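Side-chain contacts in fimbrin (Schizosaccharomyces pombe, PDB 1RT8), which binds and crosslinks actin filaments, serving actin structures that develop and maintain cell polarity and taking part in cytokinesis, mating and spore formation: residues R14-F17 with I18-I21; Y172-A176 with A177-R181. One frame throughout, in Å; residues are numbered along the deposited sequence.

In the fold
Both contacts are local and both lie in the first actin-binding region, 7-267, one in each of its two calponin-homology ranges. Near the N terminus, contact 1 sits within helix 11-25, the opening helix of the first range; it closes no loop, and its side chains meet helices 43-47 and 117-131 of the same range and helix 248-261 of the second. Further along, contact 2 ends helix 162-176 and starts the loop that leads to helix 194-203, whose side chains it touches. The two follow in series, neither enclosing nor crossing the other. Their centres are about 32 Å apart. The nearest atoms of contact 1 and contact 2 are about 22 Å apart, so they do not meet.

Contact 1 (R14-F17 with I18-I21); sequences RREF and IKHI
Helix 11-25 opens the first calponin-homology domain, and here two turns of it bring Arg14 against Ile18, and Arg15 and Glu16 against Lys19. Four successive i to i+4 backbone bonds run through these two turns, from Ile18 N to Arg14 O (3.0 Å) as far as Ile21 N to Phe17 O (2.9 Å).

On one flank CG of Arg14 and the ethyl branch of Ile18 run side by side in the same direction, with Arg14 CG 3.7 Å from Ile18 CD1. With CG1 placed beside its own backbone N (chi1 -65°), Ile18 sets this branch over the carbonyl of Arg14, CG1 standing 3.0 Å from Arg14 O. Three residues on, Ile21 repeats the arrangement, its CG1 3.1 Å from Phe17 O.

In this all-helical fold the apolar side chains go two ways: Ile18 and Ile21 turn to Phe44 of the first domain, while Phe17 sits between Leu121 and Ile128 of helix 117-131 and Leu250 of helix 248-261 in the second. An alanine in place of Ile18 would probably leave Arg14 CG without the CD1 methyl it lies against and open a gap on the side toward Phe44.

On another flank Lys19 runs beside both Arg15 and Glu16. Its CD lies 4.1 Å from Arg15 CG and 3.8 Å from Glu16 OE1, and the bend at chi3 (62°) turns the end of the lysine so that NZ stays 4.3 Å from Glu16 OE1. That is too far for a salt bridge, though the opposite charges probably still attract. Arg15 spends its charge elsewhere, its NE forming a salt bridge with Glu40.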
ATOM      1  N   ARG A  14      16.242  12.102   7.834  1.00 44.99           N
ATOM      2  CA  ARG A  14      17.182  11.685   6.800  1.00 45.17           C
ATOM      3  C   ARG A  14      18.232  10.741   7.366  1.00 44.22           C
ATOM      4  O   ARG A  14      18.485   9.675   6.807  1.00 42.17           O
ATOM      5  CB  ARG A  14      17.867  12.904   6.180  1.00 47.79           C
ATOM      6  CG  ARG A  14      18.924  12.553   5.139  1.00 49.95           C
ATOM      7  CD  ARG A  14      19.392  13.795   4.402  1.00 53.42           C
ATOM      8  NE  ARG A  14      19.796  14.850   5.327  1.00 56.62           N
ATOM      9  CZ  ARG A  14      20.835  14.766   6.153  1.00 58.48           C
ATOM     10  NH1 ARG A  14      21.587  13.673   6.175  1.00 59.36           N
ATOM     11  NH2 ARG A  14      21.117  15.777   6.966  1.00 60.20           N
ATOM     12  N   ARG A  15      18.839  11.132   8.484  1.00 44.55           N
ATOM     13  CA  ARG A  15      19.868  10.307   9.104  1.00 44.40           C
ATOM     14  C   ARG A  15      19.347   8.930   9.484  1.00 43.65           C
ATOM     15  O   ARG A  15      19.887   7.908   9.052  1.00 44.02           O
ATOM     16  CB  ARG A  15      20.430  10.989  10.357  1.00 46.96           C
ATOM     17  CG  ARG A  15      21.530  10.182  11.037  1.00 48.63           C
ATOM     18  CD  ARG A  15      22.000  10.784  12.362  1.00 49.70           C
ATOM     19  NE  ARG A  15      22.666  12.075  12.213  1.00 51.28           N
ATOM     20  CZ  ARG A  15      22.035  13.239  12.095  1.00 52.71           C
ATOM     21  NH1 ARG A  15      20.708  13.283  12.110  1.00 54.82           N
ATOM     22  NH2 ARG A  15      22.729  14.364  11.973  1.00 52.58           N
ATOM     23  N   GLU A  16      18.291   8.906  10.292  1.00 42.32           N
ATOM     24  CA  GLU A  16      17.714   7.649  10.748  1.00 40.21           C
ATOM     25  C   GLU A  16      17.200   6.777   9.608  1.00 38.60           C
ATOM     26  O   GLU A  16      17.434   5.570   9.604  1.00 38.92           O
ATOM     27  CB  GLU A  16      16.594   7.917  11.764  1.00 39.40           C
ATOM     28  CG  GLU A  16      17.037   8.708  12.999  1.00 40.36           C
ATOM     29  CD  GLU A  16      18.313   8.158  13.634  1.00 39.33           C
ATOM     30  OE1 GLU A  16      18.443   6.926  13.758  1.00 37.73           O
ATOM     31  OE2 GLU A  16      19.184   8.963  14.016  1.00 39.92           O
ATOM     32  N   PHE A  17      16.505   7.371   8.638  1.00 38.07           N
ATOM     33  CA  PHE A  17      15.993   6.586   7.513  1.00 37.53           C
ATOM     34  C   PHE A  17      17.145   5.917   6.767  1.00 37.52           C
ATOM     35  O   PHE A  17      17.075   4.736   6.421  1.00 37.87           O
ATOM     36  CB  PHE A  17      15.193   7.472   6.547  1.00 37.08           C
ATOM     37  CG  PHE A  17      13.880   7.953   7.104  1.00 36.49           C
ATOM     38  CD1 PHE A  17      13.170   8.964   6.467  1.00 36.55           C
ATOM     39  CD2 PHE A  17      13.353   7.400   8.266  1.00 38.06           C
ATOM     40  CE1 PHE A  17      11.959   9.417   6.979  1.00 36.92           C
ATOM     41  CE2 PHE A  17      12.137   7.848   8.785  1.00 38.35           C
ATOM     42  CZ  PHE A  17      11.442   8.859   8.140  1.00 36.55           C
ATOM     43  N   ILE A  18      18.211   6.668   6.521  1.00 37.13           N
ATOM     44  CA  ILE A  18      19.361   6.107   5.828  1.00 38.80           C
ATOM     45  C   ILE A  18      19.983   4.987   6.654  1.00 40.19           C
ATOM     46  O   ILE A  18      20.417   3.976   6.108  1.00 40.87           O
ATOM     47  CB  ILE A  18      20.427   7.177   5.550  1.00 37.04           C
ATOM     48  CG1 ILE A  18      19.868   8.224   4.581  1.00 37.42           C
ATOM     49  CG2 ILE A  18      21.674   6.520   4.982  1.00 36.22           C
ATOM     50  CD1 ILE A  18      20.750   9.449   4.399  1.00 39.00           C
ATOM     51  N   LYS A  19      20.028   5.168   7.972  1.00 41.76           N
ATOM     52  CA  LYS A  19      20.591   4.141   8.840  1.00 42.69           C
ATOM     53  C   LYS A  19      19.754   2.872   8.733  1.00 42.72           C
ATOM     54  O   LYS A  19      20.291   1.765   8.632  1.00 43.46           O
ATOM     55  CB  LYS A  19      20.635   4.627  10.291  1.00 45.69           C
ATOM     56  CG  LYS A  19      21.594   5.787  10.521  1.00 48.53           C
ATOM     57  CD  LYS A  19      21.689   6.164  11.997  1.00 51.89           C
ATOM     58  CE  LYS A  19      22.232   5.017  12.847  1.00 53.99           C
ATOM     59  NZ  LYS A  19      22.500   5.446  14.250  1.00 55.07           N
ATOM     60  N   HIS A  20      18.435   3.028   8.745  1.00 41.42           N
ATOM     61  CA  HIS A  20      17.555   1.874   8.629  1.00 40.20           C
ATOM     62  C   HIS A  20      17.805   1.183   7.293  1.00 38.92           C
ATOM     63  O   HIS A  20      17.841  -0.045   7.210  1.00 38.05           O
ATOM     64  CB  HIS A  20      16.084   2.299   8.731  1.00 38.11           C
ATOM     65  CG  HIS A  20      15.122   1.229   8.320  1.00 38.25           C
ATOM     66  ND1 HIS A  20      14.618   1.132   7.041  1.00 39.74           N
ATOM     67  CD2 HIS A  20      14.607   0.181   9.006  1.00 40.03           C
ATOM     68  CE1 HIS A  20      13.835   0.071   6.956  1.00 38.85           C
ATOM     69  NE2 HIS A  20      13.811  -0.524   8.135  1.00 40.39           N
ATOM     70  N   ILE A  21      17.990   1.975   6.246  1.00 39.12           N
ATOM     71  CA  ILE A  21      18.234   1.411   4.923  1.00 39.31           C
ATOM     72  C   ILE A  21      19.581   0.690   4.879  1.00 39.65           C
ATOM     73  O   ILE A  21      19.731  -0.319   4.192  1.00 39.20           O
ATOM     74  CB  ILE A  21      18.183   2.506   3.836  1.00 39.37           C
ATOM     75  CG1 ILE A  21      16.778   3.118   3.793  1.00 38.36           C
ATOM     76  CG2 ILE A  21      18.544   1.912   2.483  1.00 37.64           C
ATOM     77  CD1 ILE A  21      16.650   4.305   2.874  1.00 39.28           C
TER

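Contact 2 (Y172-A176 with A177-R181); sequences YHLKA and ANWPR
His173 O takes the shortest hydrogen bond here, 2.8 Å from Ala177 N, which approaches almost in line with the carbonyl and closes the last regular turn of helix 162-176. Beyond it the chain leaves the helix in a Schellman motif. Trp179 N reaches back to Leu174 O (3.0 Å), just as nearly head-on, while Asn178 N bonds Lys175 O at 3.0 Å from well above its carbonyl plane. Asn178, with a positive phi of 50°, is the C' residue that makes this reversal.

The reversal brings the indole back to Leu174. Trp179 has CG anti to its own N (chi1 -171°), which swings the indole toward Leu174, and the two side chains cross at a slant, Trp179 CD1 4.1 Å from Leu174 CD2. The other methyl, Leu174 CD1, rests 3.6 Å from Arg181 O, so the leucine spans the start of the loop. Pro180 CD lies over one face of the indole, toward its rim, and Trp179 NE1 bonds Asn195 OD1 on helix 194-203.

The helix end is thus closed twice, by main-chain bonds that take up the carbonyls of His173, Leu174 and Lys175 and by apolar contact between Leu174 and Trp179.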
ATOM      1  N   TYR A 172      -3.625   0.407  26.074  1.00 38.32           N
ATOM      2  CA  TYR A 172      -4.025  -0.792  26.795  1.00 40.60           C
ATOM      3  C   TYR A 172      -3.064  -0.995  27.966  1.00 39.66           C
ATOM      4  O   TYR A 172      -3.477  -1.358  29.065  1.00 40.27           O
ATOM      5  CB  TYR A 172      -3.972  -2.009  25.871  1.00 41.65           C
ATOM      6  CG  TYR A 172      -4.030  -3.333  26.601  1.00 43.51           C
ATOM      7  CD1 TYR A 172      -5.238  -3.830  27.099  1.00 43.69           C
ATOM      8  CD2 TYR A 172      -2.873  -4.090  26.794  1.00 43.02           C
ATOM      9  CE1 TYR A 172      -5.289  -5.055  27.773  1.00 45.71           C
ATOM     10  CE2 TYR A 172      -2.912  -5.309  27.464  1.00 45.75           C
ATOM     11  CZ  TYR A 172      -4.119  -5.789  27.949  1.00 45.62           C
ATOM     12  OH  TYR A 172      -4.148  -7.004  28.598  1.00 48.30           O
ATOM     13  N   HIS A 173      -1.779  -0.747  27.727  1.00 38.67           N
ATOM     14  CA  HIS A 173      -0.769  -0.905  28.766  1.00 37.38           C
ATOM     15  C   HIS A 173      -0.757   0.231  29.792  1.00 37.98           C
ATOM     16  O   HIS A 173      -0.662  -0.023  30.992  1.00 38.01           O
ATOM     17  CB  HIS A 173       0.611  -1.052  28.133  1.00 37.14           C
ATOM     18  CG  HIS A 173       0.821  -2.368  27.458  1.00 37.06           C
ATOM     19  ND1 HIS A 173       0.838  -3.560  28.147  1.00 36.43           N
ATOM     20  CD2 HIS A 173       0.984  -2.682  26.152  1.00 36.66           C
ATOM     21  CE1 HIS A 173       1.000  -4.555  27.293  1.00 37.97           C
ATOM     22  NE2 HIS A 173       1.091  -4.049  26.075  1.00 35.72           N
ATOM     23  N   LEU A 174      -0.843   1.478  29.335  1.00 36.61           N
ATOM     24  CA  LEU A 174      -0.851   2.597  30.270  1.00 36.41           C
ATOM     25  C   LEU A 174      -2.027   2.427  31.223  1.00 37.92           C
ATOM     26  O   LEU A 174      -1.930   2.741  32.410  1.00 37.69           O
ATOM     27  CB  LEU A 174      -0.987   3.926  29.533  1.00 33.83           C
ATOM     28  CG  LEU A 174       0.198   4.307  28.647  1.00 34.39           C
ATOM     29  CD1 LEU A 174      -0.064   5.668  28.019  1.00 30.60           C
ATOM     30  CD2 LEU A 174       1.483   4.328  29.477  1.00 32.63           C
ATOM     31  N   LYS A 175      -3.139   1.917  30.701  1.00 39.09           N
ATOM     32  CA  LYS A 175      -4.313   1.716  31.532  1.00 39.98           C
ATOM     33  C   LYS A 175      -4.039   0.616  32.548  1.00 38.86           C
ATOM     34  O   LYS A 175      -4.455   0.714  33.702  1.00 37.85           O
ATOM     35  CB  LYS A 175      -5.531   1.344  30.687  1.00 42.40           C
ATOM     36  CG  LYS A 175      -6.790   1.168  31.526  1.00 46.29           C
ATOM     37  CD  LYS A 175      -7.989   0.782  30.681  1.00 49.20           C
ATOM     38  CE  LYS A 175      -9.215   0.555  31.559  1.00 49.22           C
ATOM     39  NZ  LYS A 175     -10.422   0.233  30.747  1.00 50.67           N
ATOM     40  N   ALA A 176      -3.328  -0.421  32.117  1.00 37.68           N
ATOM     41  CA  ALA A 176      -2.997  -1.533  32.999  1.00 39.10           C
ATOM     42  C   ALA A 176      -2.019  -1.069  34.064  1.00 39.39           C
ATOM     43  O   ALA A 176      -2.035  -1.565  35.191  1.00 39.86           O
ATOM     44  CB  ALA A 176      -2.386  -2.676  32.209  1.00 37.59           C
ATOM     45  N   ALA A 177      -1.165  -0.117  33.702  1.00 39.22           N
ATOM     46  CA  ALA A 177      -0.179   0.414  34.635  1.00 39.20           C
ATOM     47  C   ALA A 177      -0.812   1.463  35.551  1.00 38.45           C
ATOM     48  O   ALA A 177      -0.116   2.143  36.306  1.00 37.10           O
ATOM     49  CB  ALA A 177       0.989   1.023  33.864  1.00 39.01           C
ATOM     50  N   ASN A 178      -2.134   1.592  35.474  1.00 38.34           N
ATOM     51  CA  ASN A 178      -2.858   2.560  36.290  1.00 37.91           C
ATOM     52  C   ASN A 178      -2.213   3.942  36.183  1.00 37.89           C
ATOM     53  O   ASN A 178      -1.980   4.611  37.191  1.00 37.35           O
ATOM     54  CB  ASN A 178      -2.872   2.101  37.750  1.00 40.64           C
ATOM     55  CG  ASN A 178      -3.619   0.792  37.945  1.00 40.36           C
ATOM     56  OD1 ASN A 178      -4.805   0.692  37.634  1.00 40.96           O
ATOM     57  ND2 ASN A 178      -2.926  -0.218  38.465  1.00 40.18           N
ATOM     58  N   TRP A 179      -1.930   4.358  34.952  1.00 36.32           N
ATOM     59  CA  TRP A 179      -1.315   5.649  34.676  1.00 35.74           C
ATOM     60  C   TRP A 179      -2.427   6.586  34.172  1.00 36.00           C
ATOM     61  O   TRP A 179      -3.166   6.247  33.254  1.00 36.90           O
ATOM     62  CB  TRP A 179      -0.214   5.446  33.625  1.00 34.76           C
ATOM     63  CG  TRP A 179       0.679   6.625  33.375  1.00 33.04           C
ATOM     64  CD1 TRP A 179       0.821   7.305  32.198  1.00 31.63           C
ATOM     65  CD2 TRP A 179       1.541   7.279  34.322  1.00 32.45           C
ATOM     66  NE1 TRP A 179       1.712   8.340  32.352  1.00 32.15           N
ATOM     67  CE2 TRP A 179       2.167   8.349  33.646  1.00 31.99           C
ATOM     68  CE3 TRP A 179       1.839   7.068  35.678  1.00 31.23           C
ATOM     69  CZ2 TRP A 179       3.074   9.208  34.277  1.00 29.83           C
ATOM     70  CZ3 TRP A 179       2.746   7.930  36.308  1.00 27.31           C
ATOM     71  CH2 TRP A 179       3.347   8.983  35.605  1.00 27.95           C
ATOM     72  N   PRO A 180      -2.566   7.771  34.780  1.00 36.49           N
ATOM     73  CA  PRO A 180      -3.592   8.753  34.406  1.00 37.20           C
ATOM     74  C   PRO A 180      -3.461   9.359  33.007  1.00 37.24           C
ATOM     75  O   PRO A 180      -4.379  10.034  32.532  1.00 38.87           O
ATOM     76  CB  PRO A 180      -3.463   9.824  35.490  1.00 36.75           C
ATOM     77  CG  PRO A 180      -2.809   9.097  36.638  1.00 38.85           C
ATOM     78  CD  PRO A 180      -1.794   8.249  35.937  1.00 36.54           C
ATOM     79  N   ARG A 181      -2.327   9.139  32.354  1.00 34.77           N
ATOM     80  CA  ARG A 181      -2.133   9.693  31.024  1.00 32.07           C
ATOM     81  C   ARG A 181      -2.523   8.733  29.920  1.00 31.43           C
ATOM     82  O   ARG A 181      -2.421   7.520  30.060  1.00 30.65           O
ATOM     83  CB  ARG A 181      -0.684  10.141  30.831  1.00 30.65           C
ATOM     84  CG  ARG A 181      -0.331  11.321  31.704  1.00 31.13           C
ATOM     85  CD  ARG A 181       1.035  11.860  31.409  1.00 27.51           C
ATOM     86  NE  ARG A 181       1.145  12.413  30.062  1.00 30.90           N
ATOM     87  CZ  ARG A 181       2.248  12.982  29.595  1.00 30.48           C
ATOM     88  NH1 ARG A 181       3.320  13.069  30.378  1.00 29.03           N
ATOM     89  NH2 ARG A 181       2.289  13.449  28.355  1.00 29.26           N
TER